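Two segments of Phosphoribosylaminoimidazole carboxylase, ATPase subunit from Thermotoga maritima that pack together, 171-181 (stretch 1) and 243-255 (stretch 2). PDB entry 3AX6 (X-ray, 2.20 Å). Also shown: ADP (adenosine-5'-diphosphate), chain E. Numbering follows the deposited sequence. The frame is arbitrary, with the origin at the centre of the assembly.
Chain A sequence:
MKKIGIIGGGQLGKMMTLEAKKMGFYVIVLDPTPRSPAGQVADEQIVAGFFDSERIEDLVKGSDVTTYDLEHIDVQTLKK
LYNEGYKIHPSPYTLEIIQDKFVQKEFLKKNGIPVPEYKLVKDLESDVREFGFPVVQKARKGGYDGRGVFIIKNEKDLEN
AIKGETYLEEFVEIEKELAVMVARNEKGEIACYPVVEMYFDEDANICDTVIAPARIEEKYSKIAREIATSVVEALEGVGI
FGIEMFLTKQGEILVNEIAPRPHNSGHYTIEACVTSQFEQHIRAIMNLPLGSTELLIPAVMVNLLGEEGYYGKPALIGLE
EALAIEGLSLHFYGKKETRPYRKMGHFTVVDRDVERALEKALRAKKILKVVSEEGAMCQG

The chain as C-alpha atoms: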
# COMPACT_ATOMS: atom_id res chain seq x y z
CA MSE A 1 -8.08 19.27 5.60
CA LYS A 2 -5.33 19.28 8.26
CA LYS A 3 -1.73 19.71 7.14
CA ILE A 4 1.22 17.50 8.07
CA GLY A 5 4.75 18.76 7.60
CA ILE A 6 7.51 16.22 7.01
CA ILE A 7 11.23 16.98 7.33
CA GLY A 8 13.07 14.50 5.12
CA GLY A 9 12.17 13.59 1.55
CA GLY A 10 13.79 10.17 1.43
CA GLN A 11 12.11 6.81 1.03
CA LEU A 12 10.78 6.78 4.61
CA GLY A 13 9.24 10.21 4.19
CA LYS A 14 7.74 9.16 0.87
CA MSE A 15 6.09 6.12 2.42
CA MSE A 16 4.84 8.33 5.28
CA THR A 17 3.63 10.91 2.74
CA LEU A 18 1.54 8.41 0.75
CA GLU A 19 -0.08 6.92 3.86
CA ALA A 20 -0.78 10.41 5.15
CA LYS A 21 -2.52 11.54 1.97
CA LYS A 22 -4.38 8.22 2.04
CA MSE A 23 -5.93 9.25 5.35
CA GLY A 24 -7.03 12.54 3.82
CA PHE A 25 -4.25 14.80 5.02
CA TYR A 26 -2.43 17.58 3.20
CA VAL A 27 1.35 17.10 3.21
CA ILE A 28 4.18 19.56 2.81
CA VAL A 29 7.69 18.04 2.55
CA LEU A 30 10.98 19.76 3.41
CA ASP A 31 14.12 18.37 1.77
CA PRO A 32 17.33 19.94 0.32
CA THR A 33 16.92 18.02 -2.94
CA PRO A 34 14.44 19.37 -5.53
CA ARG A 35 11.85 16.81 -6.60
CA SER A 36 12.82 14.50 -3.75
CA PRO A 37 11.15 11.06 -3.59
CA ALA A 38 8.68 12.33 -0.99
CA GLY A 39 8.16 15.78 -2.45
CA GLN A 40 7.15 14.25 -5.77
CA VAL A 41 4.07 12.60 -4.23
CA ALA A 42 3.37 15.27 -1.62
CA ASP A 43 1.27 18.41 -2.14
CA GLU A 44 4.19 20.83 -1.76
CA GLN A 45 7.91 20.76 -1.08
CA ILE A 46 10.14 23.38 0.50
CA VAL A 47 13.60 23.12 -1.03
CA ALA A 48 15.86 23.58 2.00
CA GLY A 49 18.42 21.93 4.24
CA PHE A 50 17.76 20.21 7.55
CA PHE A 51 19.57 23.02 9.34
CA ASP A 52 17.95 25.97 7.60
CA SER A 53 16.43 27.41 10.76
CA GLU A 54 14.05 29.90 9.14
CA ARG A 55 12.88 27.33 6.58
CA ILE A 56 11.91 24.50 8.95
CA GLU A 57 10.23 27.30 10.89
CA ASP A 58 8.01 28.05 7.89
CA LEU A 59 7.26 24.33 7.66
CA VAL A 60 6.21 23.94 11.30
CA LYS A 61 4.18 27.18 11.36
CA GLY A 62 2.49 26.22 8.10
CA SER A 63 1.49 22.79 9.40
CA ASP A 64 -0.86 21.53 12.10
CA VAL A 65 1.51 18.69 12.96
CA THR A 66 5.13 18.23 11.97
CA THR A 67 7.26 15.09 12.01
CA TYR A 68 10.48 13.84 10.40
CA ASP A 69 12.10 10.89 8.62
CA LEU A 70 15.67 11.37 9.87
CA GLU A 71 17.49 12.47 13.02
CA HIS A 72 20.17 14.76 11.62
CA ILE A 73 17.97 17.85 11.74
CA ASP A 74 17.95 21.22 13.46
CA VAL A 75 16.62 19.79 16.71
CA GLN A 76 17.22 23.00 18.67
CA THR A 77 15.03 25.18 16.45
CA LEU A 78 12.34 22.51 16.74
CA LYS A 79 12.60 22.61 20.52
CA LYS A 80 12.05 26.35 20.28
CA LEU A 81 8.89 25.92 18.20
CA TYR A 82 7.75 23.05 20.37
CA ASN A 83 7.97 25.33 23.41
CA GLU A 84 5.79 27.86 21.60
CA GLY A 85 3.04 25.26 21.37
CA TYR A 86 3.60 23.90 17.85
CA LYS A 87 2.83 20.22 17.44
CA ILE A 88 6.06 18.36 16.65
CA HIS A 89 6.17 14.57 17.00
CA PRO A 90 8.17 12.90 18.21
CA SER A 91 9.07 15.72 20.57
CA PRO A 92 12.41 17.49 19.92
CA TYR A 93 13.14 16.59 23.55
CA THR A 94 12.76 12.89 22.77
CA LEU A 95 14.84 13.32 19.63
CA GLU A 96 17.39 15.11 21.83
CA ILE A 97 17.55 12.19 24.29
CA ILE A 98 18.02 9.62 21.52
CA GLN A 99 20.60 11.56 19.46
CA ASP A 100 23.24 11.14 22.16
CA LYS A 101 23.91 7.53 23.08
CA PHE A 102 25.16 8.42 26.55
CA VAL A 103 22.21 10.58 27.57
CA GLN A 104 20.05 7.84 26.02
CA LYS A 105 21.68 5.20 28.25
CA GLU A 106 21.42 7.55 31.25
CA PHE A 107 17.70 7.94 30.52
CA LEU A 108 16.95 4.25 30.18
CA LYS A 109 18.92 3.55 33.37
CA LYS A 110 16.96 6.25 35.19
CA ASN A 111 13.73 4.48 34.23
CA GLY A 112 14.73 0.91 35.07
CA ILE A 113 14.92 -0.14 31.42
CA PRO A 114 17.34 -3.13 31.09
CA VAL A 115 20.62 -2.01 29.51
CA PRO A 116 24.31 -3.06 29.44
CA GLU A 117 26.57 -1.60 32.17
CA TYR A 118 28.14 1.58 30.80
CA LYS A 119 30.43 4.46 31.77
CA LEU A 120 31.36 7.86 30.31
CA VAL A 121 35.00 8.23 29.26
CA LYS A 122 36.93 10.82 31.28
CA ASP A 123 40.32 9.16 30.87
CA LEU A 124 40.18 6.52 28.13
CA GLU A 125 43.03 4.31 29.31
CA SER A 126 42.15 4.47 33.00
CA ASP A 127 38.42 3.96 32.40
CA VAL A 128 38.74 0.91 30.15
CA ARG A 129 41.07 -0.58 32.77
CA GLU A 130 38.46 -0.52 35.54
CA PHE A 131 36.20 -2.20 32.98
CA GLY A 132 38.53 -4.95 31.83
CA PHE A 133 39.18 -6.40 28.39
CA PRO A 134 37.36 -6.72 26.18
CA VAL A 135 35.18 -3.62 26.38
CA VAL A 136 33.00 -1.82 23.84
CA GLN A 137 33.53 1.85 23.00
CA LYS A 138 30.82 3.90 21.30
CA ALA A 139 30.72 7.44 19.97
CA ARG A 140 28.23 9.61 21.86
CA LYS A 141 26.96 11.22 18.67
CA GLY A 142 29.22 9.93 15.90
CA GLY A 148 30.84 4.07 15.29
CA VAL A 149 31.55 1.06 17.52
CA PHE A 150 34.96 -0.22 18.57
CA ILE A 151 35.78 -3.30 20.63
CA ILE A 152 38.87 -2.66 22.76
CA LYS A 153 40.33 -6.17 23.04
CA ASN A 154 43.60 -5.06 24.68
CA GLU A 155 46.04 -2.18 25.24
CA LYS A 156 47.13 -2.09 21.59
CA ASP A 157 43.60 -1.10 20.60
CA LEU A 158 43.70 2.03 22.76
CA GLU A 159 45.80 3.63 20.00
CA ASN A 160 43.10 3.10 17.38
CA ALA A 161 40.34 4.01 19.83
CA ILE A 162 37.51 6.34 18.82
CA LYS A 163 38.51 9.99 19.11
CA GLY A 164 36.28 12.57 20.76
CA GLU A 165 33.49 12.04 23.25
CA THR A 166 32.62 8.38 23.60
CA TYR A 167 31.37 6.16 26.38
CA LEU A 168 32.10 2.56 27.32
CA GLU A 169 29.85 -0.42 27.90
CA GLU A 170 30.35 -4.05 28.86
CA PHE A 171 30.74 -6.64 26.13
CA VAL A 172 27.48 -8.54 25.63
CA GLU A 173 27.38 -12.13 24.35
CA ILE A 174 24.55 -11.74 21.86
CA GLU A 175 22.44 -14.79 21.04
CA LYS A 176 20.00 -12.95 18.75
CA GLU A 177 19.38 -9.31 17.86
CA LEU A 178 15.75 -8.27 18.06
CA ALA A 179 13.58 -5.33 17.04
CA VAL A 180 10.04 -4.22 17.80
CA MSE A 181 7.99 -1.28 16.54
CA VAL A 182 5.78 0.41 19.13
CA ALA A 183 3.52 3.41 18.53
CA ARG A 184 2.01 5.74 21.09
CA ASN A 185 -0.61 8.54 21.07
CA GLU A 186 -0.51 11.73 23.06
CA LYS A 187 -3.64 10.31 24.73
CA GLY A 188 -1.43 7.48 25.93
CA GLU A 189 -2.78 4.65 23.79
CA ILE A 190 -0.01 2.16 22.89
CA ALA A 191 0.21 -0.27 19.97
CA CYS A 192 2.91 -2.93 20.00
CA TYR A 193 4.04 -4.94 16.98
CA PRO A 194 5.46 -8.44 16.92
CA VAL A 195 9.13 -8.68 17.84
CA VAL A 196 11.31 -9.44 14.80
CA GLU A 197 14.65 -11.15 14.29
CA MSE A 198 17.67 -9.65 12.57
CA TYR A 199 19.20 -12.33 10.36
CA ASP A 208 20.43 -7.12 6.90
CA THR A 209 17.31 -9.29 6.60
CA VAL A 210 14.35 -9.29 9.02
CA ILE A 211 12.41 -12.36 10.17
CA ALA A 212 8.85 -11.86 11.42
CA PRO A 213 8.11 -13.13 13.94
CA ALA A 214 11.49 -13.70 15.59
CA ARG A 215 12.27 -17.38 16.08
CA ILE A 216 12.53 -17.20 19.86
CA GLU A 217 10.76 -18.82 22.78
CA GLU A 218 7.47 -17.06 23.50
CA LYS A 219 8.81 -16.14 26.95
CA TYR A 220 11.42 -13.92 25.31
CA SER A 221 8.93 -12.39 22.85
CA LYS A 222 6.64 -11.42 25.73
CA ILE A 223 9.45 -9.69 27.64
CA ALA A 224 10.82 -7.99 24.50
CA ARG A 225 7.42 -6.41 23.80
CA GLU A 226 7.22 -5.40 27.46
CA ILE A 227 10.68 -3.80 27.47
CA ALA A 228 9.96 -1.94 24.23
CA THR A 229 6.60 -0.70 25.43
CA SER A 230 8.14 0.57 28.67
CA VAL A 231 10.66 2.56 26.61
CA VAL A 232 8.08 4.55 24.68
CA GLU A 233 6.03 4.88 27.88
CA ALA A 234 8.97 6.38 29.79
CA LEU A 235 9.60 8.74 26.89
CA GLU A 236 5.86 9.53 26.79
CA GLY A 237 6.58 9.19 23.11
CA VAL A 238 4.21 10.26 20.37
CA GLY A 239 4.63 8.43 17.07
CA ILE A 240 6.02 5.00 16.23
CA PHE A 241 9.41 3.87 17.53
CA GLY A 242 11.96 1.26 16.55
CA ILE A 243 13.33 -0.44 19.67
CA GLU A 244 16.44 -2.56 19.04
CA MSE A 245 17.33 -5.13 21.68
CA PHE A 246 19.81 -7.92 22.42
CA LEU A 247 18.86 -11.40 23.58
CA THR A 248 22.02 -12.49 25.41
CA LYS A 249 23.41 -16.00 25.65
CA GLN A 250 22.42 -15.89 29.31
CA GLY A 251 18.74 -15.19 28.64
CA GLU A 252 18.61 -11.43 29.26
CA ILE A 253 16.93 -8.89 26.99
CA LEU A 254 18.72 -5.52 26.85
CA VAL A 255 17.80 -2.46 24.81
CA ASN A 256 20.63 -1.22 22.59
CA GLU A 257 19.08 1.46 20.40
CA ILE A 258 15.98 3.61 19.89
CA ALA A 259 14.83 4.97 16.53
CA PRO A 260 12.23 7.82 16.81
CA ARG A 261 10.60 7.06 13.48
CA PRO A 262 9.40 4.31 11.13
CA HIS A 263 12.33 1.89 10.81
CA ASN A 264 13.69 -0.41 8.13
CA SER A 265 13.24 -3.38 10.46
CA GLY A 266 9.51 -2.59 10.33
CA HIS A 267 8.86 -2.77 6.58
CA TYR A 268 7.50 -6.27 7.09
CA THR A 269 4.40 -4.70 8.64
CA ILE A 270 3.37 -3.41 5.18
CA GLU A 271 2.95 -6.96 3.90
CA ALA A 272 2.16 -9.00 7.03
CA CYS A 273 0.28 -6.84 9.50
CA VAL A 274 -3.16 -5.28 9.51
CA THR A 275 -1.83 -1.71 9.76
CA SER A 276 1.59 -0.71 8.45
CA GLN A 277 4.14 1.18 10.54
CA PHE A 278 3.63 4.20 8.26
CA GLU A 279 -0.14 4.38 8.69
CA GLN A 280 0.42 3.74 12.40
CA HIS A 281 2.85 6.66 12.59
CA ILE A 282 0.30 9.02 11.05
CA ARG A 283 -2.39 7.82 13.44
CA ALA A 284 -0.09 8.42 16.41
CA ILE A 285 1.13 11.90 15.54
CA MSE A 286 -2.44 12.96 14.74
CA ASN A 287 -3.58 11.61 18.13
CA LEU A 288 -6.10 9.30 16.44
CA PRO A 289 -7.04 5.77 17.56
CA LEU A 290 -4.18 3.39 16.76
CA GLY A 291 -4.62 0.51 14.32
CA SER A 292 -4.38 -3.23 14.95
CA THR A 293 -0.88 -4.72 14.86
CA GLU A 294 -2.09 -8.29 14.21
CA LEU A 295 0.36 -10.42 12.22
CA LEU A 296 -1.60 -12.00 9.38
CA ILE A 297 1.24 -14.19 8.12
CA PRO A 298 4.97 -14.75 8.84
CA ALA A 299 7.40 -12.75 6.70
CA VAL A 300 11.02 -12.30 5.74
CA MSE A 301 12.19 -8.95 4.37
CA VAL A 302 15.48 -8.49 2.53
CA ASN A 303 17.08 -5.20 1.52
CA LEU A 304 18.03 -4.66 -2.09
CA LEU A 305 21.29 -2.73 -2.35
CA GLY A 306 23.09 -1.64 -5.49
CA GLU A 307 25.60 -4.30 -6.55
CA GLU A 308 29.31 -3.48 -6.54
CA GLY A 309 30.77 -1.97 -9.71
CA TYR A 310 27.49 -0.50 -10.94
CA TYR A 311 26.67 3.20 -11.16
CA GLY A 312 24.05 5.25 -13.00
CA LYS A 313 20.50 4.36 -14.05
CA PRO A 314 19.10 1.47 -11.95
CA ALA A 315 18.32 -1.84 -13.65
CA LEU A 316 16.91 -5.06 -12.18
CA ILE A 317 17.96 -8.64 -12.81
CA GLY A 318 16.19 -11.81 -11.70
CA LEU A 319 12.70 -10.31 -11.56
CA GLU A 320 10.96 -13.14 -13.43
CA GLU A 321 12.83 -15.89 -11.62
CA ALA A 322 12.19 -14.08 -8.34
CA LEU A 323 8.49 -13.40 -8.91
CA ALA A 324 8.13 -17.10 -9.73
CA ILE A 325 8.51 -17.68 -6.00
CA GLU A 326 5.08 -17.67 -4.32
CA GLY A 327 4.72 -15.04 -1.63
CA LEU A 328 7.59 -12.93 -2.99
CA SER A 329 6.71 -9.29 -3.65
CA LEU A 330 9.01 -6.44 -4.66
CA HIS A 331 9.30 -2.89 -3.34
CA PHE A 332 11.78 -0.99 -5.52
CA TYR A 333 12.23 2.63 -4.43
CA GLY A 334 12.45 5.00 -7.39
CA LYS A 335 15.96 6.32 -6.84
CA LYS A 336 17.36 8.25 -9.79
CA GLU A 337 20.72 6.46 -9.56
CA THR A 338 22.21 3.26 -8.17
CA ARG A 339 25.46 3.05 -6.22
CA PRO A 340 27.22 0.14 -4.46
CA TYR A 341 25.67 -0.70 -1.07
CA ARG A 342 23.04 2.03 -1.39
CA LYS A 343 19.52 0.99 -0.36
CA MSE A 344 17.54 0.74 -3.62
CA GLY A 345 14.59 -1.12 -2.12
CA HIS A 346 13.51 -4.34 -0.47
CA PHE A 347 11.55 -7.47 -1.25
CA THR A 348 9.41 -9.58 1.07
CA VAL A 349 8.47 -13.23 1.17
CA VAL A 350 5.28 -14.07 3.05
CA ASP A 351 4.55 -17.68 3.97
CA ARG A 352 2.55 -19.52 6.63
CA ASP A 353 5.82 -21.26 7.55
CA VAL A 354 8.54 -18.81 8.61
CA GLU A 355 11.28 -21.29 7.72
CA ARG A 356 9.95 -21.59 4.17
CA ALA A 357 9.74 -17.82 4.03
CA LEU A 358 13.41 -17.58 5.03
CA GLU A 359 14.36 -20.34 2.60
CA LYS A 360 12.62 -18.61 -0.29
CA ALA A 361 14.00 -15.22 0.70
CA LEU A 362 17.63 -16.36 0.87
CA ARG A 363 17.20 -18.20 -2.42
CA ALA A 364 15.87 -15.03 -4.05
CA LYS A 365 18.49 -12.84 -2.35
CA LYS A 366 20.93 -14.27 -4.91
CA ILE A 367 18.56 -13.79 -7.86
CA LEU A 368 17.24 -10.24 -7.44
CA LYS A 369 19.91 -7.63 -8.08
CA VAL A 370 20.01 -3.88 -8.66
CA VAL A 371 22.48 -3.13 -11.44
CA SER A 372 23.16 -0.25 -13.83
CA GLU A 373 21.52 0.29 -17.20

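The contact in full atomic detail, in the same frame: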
# COMPACT_ATOMS: atom_id res chain seq x y z
N PHE A 171 30.91 -5.81 27.31
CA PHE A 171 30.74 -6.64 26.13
C PHE A 171 29.62 -7.64 26.40
O PHE A 171 29.65 -8.37 27.38
CB PHE A 171 32.02 -7.42 25.81
CG PHE A 171 31.93 -8.21 24.54
CD1 PHE A 171 32.07 -7.58 23.31
CD2 PHE A 171 31.64 -9.56 24.58
CE1 PHE A 171 31.93 -8.30 22.12
CE2 PHE A 171 31.49 -10.30 23.40
CZ PHE A 171 31.64 -9.66 22.17
N VAL A 172 28.63 -7.65 25.51
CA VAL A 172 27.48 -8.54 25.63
C VAL A 172 27.58 -9.73 24.67
O VAL A 172 27.86 -9.56 23.48
CB VAL A 172 26.17 -7.76 25.33
CG1 VAL A 172 25.00 -8.72 25.17
CG2 VAL A 172 25.89 -6.76 26.46
N GLU A 173 27.35 -10.93 25.19
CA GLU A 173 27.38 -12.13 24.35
C GLU A 173 25.99 -12.28 23.76
O GLU A 173 25.09 -12.87 24.37
CB GLU A 173 27.75 -13.37 25.15
CG GLU A 173 29.09 -13.27 25.86
CD GLU A 173 29.63 -14.62 26.31
OE1 GLU A 173 28.86 -15.42 26.89
OE2 GLU A 173 30.83 -14.88 26.08
N ILE A 174 25.82 -11.72 22.56
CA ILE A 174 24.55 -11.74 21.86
C ILE A 174 24.18 -13.09 21.27
O ILE A 174 24.98 -13.72 20.59
CB ILE A 174 24.55 -10.68 20.73
CG1 ILE A 174 24.78 -9.29 21.33
CG2 ILE A 174 23.21 -10.68 19.98
CD1 ILE A 174 25.00 -8.20 20.30
N GLU A 175 22.95 -13.53 21.54
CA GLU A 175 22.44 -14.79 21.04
C GLU A 175 21.66 -14.45 19.76
O GLU A 175 21.83 -15.09 18.72
CB GLU A 175 21.48 -15.41 22.06
CG GLU A 175 21.63 -16.91 22.26
CD GLU A 175 21.32 -17.70 21.01
OE1 GLU A 175 20.21 -17.56 20.47
OE2 GLU A 175 22.20 -18.48 20.57
N LYS A 176 20.81 -13.43 19.87
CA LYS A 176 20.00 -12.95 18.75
C LYS A 176 19.80 -11.45 18.91
O LYS A 176 19.83 -10.94 20.03
CB LYS A 176 18.63 -13.64 18.74
CG LYS A 176 18.69 -15.12 18.47
CD LYS A 176 17.97 -15.45 17.18
CE LYS A 176 18.17 -16.91 16.80
NZ LYS A 176 17.38 -17.27 15.60
N GLU A 177 19.62 -10.75 17.80
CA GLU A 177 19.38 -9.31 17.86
C GLU A 177 17.94 -9.11 17.43
O GLU A 177 17.53 -9.56 16.36
CB GLU A 177 20.37 -8.56 16.96
CG GLU A 177 21.78 -8.56 17.56
CD GLU A 177 22.75 -7.62 16.84
OE1 GLU A 177 22.38 -6.45 16.64
OE2 GLU A 177 23.88 -8.05 16.51
N LEU A 178 17.17 -8.46 18.30
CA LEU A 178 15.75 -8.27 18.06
C LEU A 178 15.30 -6.82 17.90
O LEU A 178 15.96 -5.89 18.36
CB LEU A 178 14.97 -8.91 19.21
CG LEU A 178 15.44 -10.31 19.64
CD1 LEU A 178 14.78 -10.69 20.95
CD2 LEU A 178 15.13 -11.33 18.56
N ALA A 179 14.15 -6.65 17.25
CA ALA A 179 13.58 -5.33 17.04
C ALA A 179 12.06 -5.37 17.16
O ALA A 179 11.42 -6.37 16.83
CB ALA A 179 13.97 -4.80 15.66
N VAL A 180 11.48 -4.29 17.66
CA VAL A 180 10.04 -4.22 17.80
C VAL A 180 9.56 -2.78 17.63
O VAL A 180 10.10 -1.86 18.25
CB VAL A 180 9.57 -4.76 19.16
CG1 VAL A 180 10.36 -4.11 20.26
CG2 VAL A 180 8.07 -4.48 19.36
N MSE A 181 8.56 -2.59 16.77
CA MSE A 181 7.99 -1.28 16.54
C MSE A 181 6.89 -1.08 17.58
O MSE A 181 6.11 -2.00 17.85
CB MSE A 181 7.34 -1.19 15.15
CG MSE A 181 8.25 -1.55 13.98
SE MSE A 181 9.83 -0.46 13.86
CE MSE A 181 9.02 1.27 13.65
N ILE A 243 12.56 -0.08 18.48
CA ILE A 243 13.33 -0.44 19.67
C ILE A 243 14.20 -1.67 19.37
O ILE A 243 13.68 -2.77 19.19
CB ILE A 243 12.41 -0.77 20.87
CG1 ILE A 243 11.37 0.34 21.07
CG2 ILE A 243 13.26 -0.94 22.12
CD1 ILE A 243 11.94 1.72 21.30
N GLU A 244 15.51 -1.47 19.32
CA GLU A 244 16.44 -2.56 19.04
C GLU A 244 16.96 -3.15 20.34
O GLU A 244 17.42 -2.43 21.21
CB GLU A 244 17.58 -2.04 18.17
CG GLU A 244 17.10 -1.52 16.84
CD GLU A 244 18.16 -0.75 16.10
OE1 GLU A 244 19.30 -1.25 16.00
OE2 GLU A 244 17.85 0.37 15.62
N MSE A 245 16.89 -4.47 20.46
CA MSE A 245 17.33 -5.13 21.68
C MSE A 245 18.23 -6.33 21.42
O MSE A 245 18.31 -6.85 20.30
CB MSE A 245 16.10 -5.60 22.47
CG MSE A 245 15.14 -4.49 22.88
SE MSE A 245 13.41 -5.16 23.45
CE MSE A 245 12.65 -5.46 21.70
N PHE A 246 18.92 -6.76 22.48
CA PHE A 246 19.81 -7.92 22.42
C PHE A 246 19.26 -9.02 23.31
O PHE A 246 18.81 -8.75 24.42
CB PHE A 246 21.21 -7.60 22.96
CG PHE A 246 21.99 -6.62 22.14
CD1 PHE A 246 21.83 -6.55 20.76
CD2 PHE A 246 22.93 -5.79 22.75
CE1 PHE A 246 22.60 -5.69 20.00
CE2 PHE A 246 23.70 -4.92 22.00
CZ PHE A 246 23.54 -4.87 20.62
N LEU A 247 19.28 -10.24 22.80
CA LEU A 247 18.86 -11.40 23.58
C LEU A 247 20.21 -12.05 23.85
O LEU A 247 20.80 -12.63 22.94
CB LEU A 247 17.99 -12.36 22.76
CG LEU A 247 17.83 -13.76 23.38
CD1 LEU A 247 17.18 -13.65 24.73
CD2 LEU A 247 17.01 -14.67 22.47
N THR A 248 20.71 -11.93 25.08
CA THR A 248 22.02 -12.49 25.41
C THR A 248 22.01 -14.00 25.51
O THR A 248 20.95 -14.63 25.55
CB THR A 248 22.58 -11.94 26.75
OG1 THR A 248 21.80 -12.43 27.85
CG2 THR A 248 22.59 -10.43 26.73
N LYS A 249 23.21 -14.56 25.55
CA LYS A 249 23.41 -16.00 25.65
C LYS A 249 22.91 -16.47 27.00
O LYS A 249 22.56 -17.64 27.17
CB LYS A 249 24.90 -16.31 25.51
CG LYS A 249 25.28 -17.79 25.67
CD LYS A 249 26.68 -17.92 26.27
CE LYS A 249 27.27 -19.31 26.11
NZ LYS A 249 27.69 -19.57 24.70
N GLN A 250 22.88 -15.56 27.97
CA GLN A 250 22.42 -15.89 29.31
C GLN A 250 20.95 -15.54 29.58
O GLN A 250 20.55 -15.34 30.72
CB GLN A 250 23.32 -15.21 30.35
CG GLN A 250 24.79 -15.62 30.27
CD GLN A 250 25.57 -14.80 29.27
OE1 GLN A 250 26.68 -15.17 28.87
NE2 GLN A 250 25.01 -13.67 28.86
N GLY A 251 20.16 -15.46 28.51
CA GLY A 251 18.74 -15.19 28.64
C GLY A 251 18.23 -13.81 29.04
O GLY A 251 17.09 -13.70 29.48
N GLU A 252 19.04 -12.78 28.89
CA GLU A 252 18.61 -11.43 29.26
C GLU A 252 18.26 -10.63 28.00
O GLU A 252 18.87 -10.82 26.95
CB GLU A 252 19.71 -10.68 30.00
CG GLU A 252 20.53 -11.48 31.01
CD GLU A 252 21.97 -10.98 31.12
OE1 GLU A 252 22.78 -11.23 30.19
OE2 GLU A 252 22.29 -10.31 32.13
N ILE A 253 17.29 -9.74 28.12
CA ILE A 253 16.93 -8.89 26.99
C ILE A 253 17.28 -7.44 27.35
O ILE A 253 16.72 -6.88 28.28
CB ILE A 253 15.46 -9.04 26.63
CG1 ILE A 253 15.23 -10.47 26.11
CG2 ILE A 253 15.06 -8.01 25.57
CD1 ILE A 253 13.82 -10.78 25.76
N LEU A 254 18.24 -6.88 26.62
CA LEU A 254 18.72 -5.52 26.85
C LEU A 254 18.41 -4.62 25.66
O LEU A 254 18.47 -5.06 24.52
CB LEU A 254 20.24 -5.55 27.07
CG LEU A 254 20.84 -6.22 28.32
CD1 LEU A 254 20.17 -7.54 28.59
CD2 LEU A 254 22.34 -6.43 28.14
N VAL A 255 18.06 -3.36 25.92
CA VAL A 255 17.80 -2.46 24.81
C VAL A 255 19.09 -1.72 24.42
O VAL A 255 19.77 -1.10 25.25
CB VAL A 255 16.68 -1.45 25.14
CG1 VAL A 255 16.83 -0.95 26.54
CG2 VAL A 255 16.72 -0.29 24.15
PB ADP E . 25.26 1.28 15.14
O1B ADP E . 23.87 0.74 15.05
O2B ADP E . 26.14 0.68 13.91
O3B ADP E . 25.19 2.96 15.04
PA ADP E . 25.43 -0.43 17.32
O1A ADP E . 25.15 -0.08 18.74
O2A ADP E . 24.07 -1.02 16.66
O3A ADP E . 26.00 0.91 16.56
O5' ADP E . 26.62 -1.54 17.30
C5' ADP E . 26.51 -2.32 16.10
C4' ADP E . 26.76 -3.80 16.39
O4' ADP E . 27.85 -3.97 17.37
C3' ADP E . 25.52 -4.48 17.00
O3' ADP E . 24.61 -4.95 15.99
C2' ADP E . 26.13 -5.59 17.85
O2' ADP E . 26.30 -6.79 17.09
C1' ADP E . 27.47 -5.00 18.33
N9 ADP E . 27.36 -4.46 19.70
C8 ADP E . 26.82 -3.26 20.09
N7 ADP E . 26.90 -3.12 21.38
C5 ADP E . 27.49 -4.21 21.91
C6 ADP E . 27.83 -4.63 23.23
N6 ADP E . 27.56 -3.83 24.31
N1 ADP E . 28.44 -5.83 23.40
C2 ADP E . 28.72 -6.63 22.36
N3 ADP E . 28.41 -6.27 21.11
C4 ADP E . 27.80 -5.09 20.84

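The two stretches pair as antiparallel strands, the one in stretch 1 running to Met181 and its partner running from Ile243 to Thr248, and together bury 888 Å² of surface. Backbone hydrogen bonds form the framework. In the regular part of the ladder they come in reciprocal pairs: Val180 N to Ile243 O (3.1 Å) with Ile243 N to Val180 O (3.0 Å), Leu178 N to Met245 O (2.8 Å) with Met245 N to Leu178 O (2.7 Å), and Lys176 N to Leu247 O (3.2 Å) with Leu247 N to Lys176 O (2.9 Å). At the non-hydrogen-bonded pair Ala179 and Glu244, CA-H...O contacts run from Ala179 CA to Ile243 O (3.3 Å) and from Glu244 CA to Leu178 O (3.4 Å).

The register shifts by one residue between Ile174 and Lys176, where a beta bulge accompanies the corner in the chain at Glu175. Leu247 O consequently accepts two hydrogen bonds, the one from Lys176 N and a shorter one from Glu175 N (2.7 Å). Beyond the bulge, Glu173 O accepts from Lys249 N (2.8 Å) and also lies 3.3 Å from Thr248 CA, so the backbone contact extends into the type I turn from Thr248 to Gly251. That turn is braced within its own stretch: Thr248 OG1 donates to Glu252 OE1 (2.8 Å) and accepts from Glu252 N (3.0 Å).

Apolar packing gathers in two places. On the face carrying Leu178, Val180, Met245 and Leu247, Leu178 CD1 reaches Leu247 CB at 4.0 Å, while Val180 CG1 lies only 3.0 Å from CE of Met245, a selenomethionine, which is tight for two methyl groups. Phe246 points to the face shared with Glu177, and beyond the regular ladder Ile174 CD1 sits over its ring, 3.5 Å from the ring centroid and 12° off the ring normal, in a CH-pi contact; although the CA-to-CB bond of Ile174 points away from stretch 2, its extended side chain brings this methyl back. Val172 adds contacts through CG1 to Thr248 CG2 (3.3 Å) and CG2 to Leu254 CD2 (3.9 Å).

ADP links several of these residues. Val172 N donates to ADP N1 (2.8 Å), and the Phe171 ring has ADP C2 over one face. The Glu177 carboxylate accepts from both ribose hydroxyls, ADP O3' to Glu177 OE1 and ADP O2' to Glu177 OE2, each at 2.8 Å. Glu177 OE1 also lies at the edge of the Phe246 ring, 3.5 Å from Phe246 CE1, and ADP C8 approaches the same ring edgewise, 3.7 Å from Phe246 CZ.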